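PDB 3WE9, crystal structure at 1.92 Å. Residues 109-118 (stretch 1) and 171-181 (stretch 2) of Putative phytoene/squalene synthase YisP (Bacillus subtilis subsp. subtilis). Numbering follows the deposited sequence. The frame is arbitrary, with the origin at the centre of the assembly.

Stretch 1, residues 109-118: KEDAKPYDDL
Stretch 2, residues 171-181: DQQKNRIPRQV

Stretch 1 (109-118) is an irregular segment, without regular helix or strand until L118, the first helical residue, which follows D117 at the N-cap. Stretch 2 begins in a helix, passes through a type I beta turn from K174 to I177, and enters a second helix after P178 at its N-cap. The two stretches run in the same direction. A112 CA lies 7.1 Å from Q172 CA. P114 CA lies 4.2 Å from N175 CA. D116 CA lies 4.8 Å from R179 CA. Together the stretches bury 718 Å², both sides summed.

D171 is helical (phi/psi -66/-33) and makes no contact across. D171 O accepts a hydrogen bond from N175 N at 2.8 Å. Q172 (-62/-40, chi1 t, chi2 t) extends its side chain to E110, whose CB points toward stretch 2. Both residues are exposed, and E110 is poorly ordered. Q173 and K174 do not touch stretch 1. The turn is closed by I177 N to K174 O at 3.2 Å, and R176 N bonds to Q173 O at 3.1 Å.

At N175 (-64/-23, chi1 m) the two stretches come close, as the P114 CA to N175 CA distance of 4.2 Å indicates. Y115 N donates to N175 O at 2.8 Å, with an angle of 158°. P114 CA lies 3.2 Å from the same N175 O in a CA-H...O contact. P114 (-62/149) and Y115 (-76/145) are both extended.

R176 (-80/-10, chi1 m, chi2 t, chi3 t) lies over the Y115 ring. R176 CA is 4.2 Å from the Y115 ring centroid and 24° off the normal, a CH-pi contact over the face. Y115 has chi1 m and chi2 3°, is buried, and points its CB toward stretch 2. The guanidinium of R176 meets the phenol near its own plane. R176 NH1 and Y115 OH are 2.5 Å apart, but the angle is poor and no hydrogen bond is assigned.

I177 (-72/121) points its CB away from stretch 1. P178 (-62/118) continues the extended path. P178 CA makes a CA-H...O contact with Y115 O at 3.6 Å. Its ring, C-gamma exo, packs on L118, with P178 CG 4.2 Å from L118 CD1.

R179 (-61/-30) donates its N to Y115 O at 2.9 Å and 169°, so Y115 is bonded through both its N and its O. The R179 side chain (chi1 -93°, chi2 p, chi3 t) folds back along its own stretch. R179 NH1 donates to K174 O at 3.0 Å and to I177 O at 2.8 Å. One face of its guanidinium is covered by P114, with P114 CB 3.2 Å from R179 CZ.

Q180 (-71/-32, chi1 m, chi2 m) donates its N to D116 O at 2.8 Å and 156°. D116 has phi/psi -98/-58 and chi1 t. Q180 CG also lies 3.6 Å from D117 OD2. V181 (-74/-42, chi1 t) closes the contact, with V181 CG2 4.0 Å from L118 CB.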

# COMPACT_ATOMS: atom_id res chain seq x y z
N LYS A 109 13.94 -0.69 -9.60
CA LYS A 109 14.95 -0.09 -10.48
C LYS A 109 14.07 1.01 -11.11
O LYS A 109 12.99 0.71 -11.62
CB LYS A 109 15.41 -1.10 -11.55
CG LYS A 109 15.54 -2.54 -11.04
CD LYS A 109 16.77 -2.73 -10.16
CE LYS A 109 16.94 -4.20 -9.77
NZ LYS A 109 16.97 -5.10 -10.96
N GLU A 110 14.50 2.27 -11.06
CA GLU A 110 13.64 3.32 -11.58
C GLU A 110 13.83 3.93 -12.95
O GLU A 110 14.30 3.32 -13.92
CB GLU A 110 13.51 4.46 -10.55
CG GLU A 110 14.59 4.52 -9.50
CD GLU A 110 14.12 5.13 -8.20
OE1 GLU A 110 14.00 6.38 -8.13
OE2 GLU A 110 13.86 4.35 -7.23
N ASP A 111 13.39 5.18 -12.98
CA ASP A 111 13.38 6.02 -14.15
C ASP A 111 13.30 7.43 -13.61
O ASP A 111 12.39 7.77 -12.86
CB ASP A 111 12.16 5.67 -15.00
CG ASP A 111 11.66 6.82 -15.81
OD1 ASP A 111 12.48 7.52 -16.46
OD2 ASP A 111 10.42 7.03 -15.83
N ALA A 112 14.27 8.26 -13.98
CA ALA A 112 14.28 9.64 -13.51
C ALA A 112 13.41 10.51 -14.42
O ALA A 112 13.34 11.73 -14.23
CB ALA A 112 15.70 10.20 -13.47
N LYS A 113 12.75 9.88 -15.39
CA LYS A 113 11.89 10.60 -16.31
C LYS A 113 10.45 10.58 -15.86
O LYS A 113 9.96 9.58 -15.33
CB LYS A 113 12.01 10.02 -17.72
CG LYS A 113 13.42 10.02 -18.25
CD LYS A 113 13.47 9.80 -19.75
CE LYS A 113 14.82 10.21 -20.30
NZ LYS A 113 14.77 10.39 -21.77
N PRO A 114 9.73 11.69 -16.08
CA PRO A 114 8.33 11.82 -15.71
C PRO A 114 7.46 10.80 -16.44
O PRO A 114 7.78 10.38 -17.55
CB PRO A 114 7.99 13.26 -16.12
CG PRO A 114 9.34 13.97 -16.08
CD PRO A 114 10.25 12.94 -16.68
N TYR A 115 6.37 10.38 -15.79
CA TYR A 115 5.46 9.43 -16.40
C TYR A 115 4.65 10.20 -17.42
O TYR A 115 4.32 11.37 -17.21
CB TYR A 115 4.53 8.83 -15.35
CG TYR A 115 5.17 7.77 -14.47
CD1 TYR A 115 6.52 7.44 -14.58
CD2 TYR A 115 4.41 7.10 -13.51
CE1 TYR A 115 7.10 6.47 -13.76
CE2 TYR A 115 4.98 6.14 -12.68
CZ TYR A 115 6.32 5.83 -12.81
OH TYR A 115 6.87 4.90 -11.96
N ASP A 116 4.32 9.55 -18.54
CA ASP A 116 3.57 10.22 -19.59
C ASP A 116 2.08 9.92 -19.54
O ASP A 116 1.26 10.83 -19.43
CB ASP A 116 4.13 9.82 -20.96
CG ASP A 116 3.56 10.66 -22.08
OD1 ASP A 116 3.73 11.90 -22.05
OD2 ASP A 116 2.93 10.09 -23.00
N ASP A 117 1.75 8.64 -19.64
CA ASP A 117 0.37 8.15 -19.62
C ASP A 117 -0.08 7.80 -18.20
O ASP A 117 0.74 7.51 -17.34
CB ASP A 117 0.25 6.85 -20.43
CG ASP A 117 0.20 7.08 -21.91
OD1 ASP A 117 0.12 6.07 -22.65
OD2 ASP A 117 0.24 8.25 -22.34
N LEU A 118 -1.39 7.81 -17.99
CA LEU A 118 -1.92 7.42 -16.70
C LEU A 118 -1.59 5.93 -16.57
O LEU A 118 -1.25 5.45 -15.49
CB LEU A 118 -3.44 7.65 -16.68
CG LEU A 118 -4.23 7.17 -15.46
CD1 LEU A 118 -3.55 7.63 -14.17
CD2 LEU A 118 -5.66 7.71 -15.54
N ASP A 171 11.15 15.56 -6.21
CA ASP A 171 11.07 15.45 -7.66
C ASP A 171 10.71 14.03 -8.07
O ASP A 171 10.03 13.82 -9.07
CB ASP A 171 12.39 15.86 -8.32
CG ASP A 171 12.66 17.35 -8.22
OD1 ASP A 171 11.69 18.14 -8.12
OD2 ASP A 171 13.85 17.75 -8.25
N GLN A 172 11.18 13.05 -7.30
CA GLN A 172 10.90 11.65 -7.59
C GLN A 172 9.39 11.40 -7.51
O GLN A 172 8.83 10.67 -8.32
CB GLN A 172 11.62 10.74 -6.59
CG GLN A 172 11.37 9.26 -6.81
CD GLN A 172 12.27 8.38 -5.97
OE1 GLN A 172 13.50 8.43 -6.09
NE2 GLN A 172 11.67 7.57 -5.10
N GLN A 173 8.74 12.01 -6.53
CA GLN A 173 7.30 11.85 -6.36
C GLN A 173 6.56 12.65 -7.44
O GLN A 173 5.58 12.16 -8.02
CB GLN A 173 6.89 12.30 -4.95
CG GLN A 173 7.63 11.51 -3.86
CD GLN A 173 7.39 12.03 -2.46
OE1 GLN A 173 7.53 13.22 -2.19
NE2 GLN A 173 7.04 11.12 -1.54
N LYS A 174 7.04 13.86 -7.72
CA LYS A 174 6.43 14.71 -8.74
C LYS A 174 6.52 14.05 -10.12
O LYS A 174 5.65 14.24 -10.97
CB LYS A 174 7.12 16.08 -8.79
CG LYS A 174 6.88 16.96 -7.56
CD LYS A 174 7.53 18.33 -7.76
CE LYS A 174 7.16 19.31 -6.66
NZ LYS A 174 7.69 18.89 -5.34
N ASN A 175 7.58 13.27 -10.33
CA ASN A 175 7.80 12.58 -11.60
C ASN A 175 6.72 11.54 -11.92
O ASN A 175 6.53 11.19 -13.09
CB ASN A 175 9.16 11.88 -11.60
CG ASN A 175 10.29 12.79 -12.01
OD1 ASN A 175 11.46 12.43 -11.92
ND2 ASN A 175 9.95 13.99 -12.48
N ARG A 176 6.03 11.05 -10.90
CA ARG A 176 5.00 10.05 -11.14
C ARG A 176 3.67 10.63 -11.62
O ARG A 176 2.79 9.88 -12.04
CB ARG A 176 4.81 9.18 -9.89
CG ARG A 176 6.09 8.42 -9.50
CD ARG A 176 5.84 7.38 -8.41
NE ARG A 176 7.09 6.83 -7.86
CZ ARG A 176 7.97 6.09 -8.54
NH1 ARG A 176 7.76 5.79 -9.81
NH2 ARG A 176 9.07 5.66 -7.94
N ILE A 177 3.52 11.95 -11.57
CA ILE A 177 2.29 12.59 -12.05
C ILE A 177 2.30 12.49 -13.59
O ILE A 177 3.22 12.98 -14.24
CB ILE A 177 2.23 14.08 -11.66
CG1 ILE A 177 2.30 14.21 -10.13
CG2 ILE A 177 0.94 14.70 -12.20
CD1 ILE A 177 2.55 15.62 -9.66
N PRO A 178 1.27 11.84 -14.17
CA PRO A 178 1.16 11.67 -15.62
C PRO A 178 1.06 12.98 -16.39
O PRO A 178 0.11 13.74 -16.22
CB PRO A 178 -0.09 10.81 -15.76
CG PRO A 178 -0.16 10.07 -14.47
CD PRO A 178 0.18 11.14 -13.48
N ARG A 179 2.04 13.23 -17.25
CA ARG A 179 2.06 14.45 -18.04
C ARG A 179 0.85 14.59 -18.95
O ARG A 179 0.41 15.70 -19.25
CB ARG A 179 3.37 14.54 -18.84
CG ARG A 179 4.48 15.31 -18.13
CD ARG A 179 4.68 14.86 -16.67
NE ARG A 179 5.73 15.65 -16.02
CZ ARG A 179 6.13 15.48 -14.76
NH1 ARG A 179 5.57 14.54 -13.99
NH2 ARG A 179 7.10 16.24 -14.27
N GLN A 180 0.30 13.46 -19.41
CA GLN A 180 -0.88 13.52 -20.28
C GLN A 180 -2.10 13.94 -19.47
O GLN A 180 -3.00 14.59 -20.00
CB GLN A 180 -1.14 12.16 -20.94
CG GLN A 180 -0.19 11.84 -22.08
CD GLN A 180 -0.17 12.93 -23.13
OE1 GLN A 180 -1.19 13.25 -23.74
NE2 GLN A 180 1.00 13.53 -23.33
N VAL A 181 -2.13 13.58 -18.19
CA VAL A 181 -3.25 13.97 -17.34
C VAL A 181 -3.09 15.46 -17.03
O VAL A 181 -4.06 16.22 -17.07
CB VAL A 181 -3.28 13.15 -16.03
CG1 VAL A 181 -4.38 13.68 -15.11
CG2 VAL A 181 -3.54 11.67 -16.34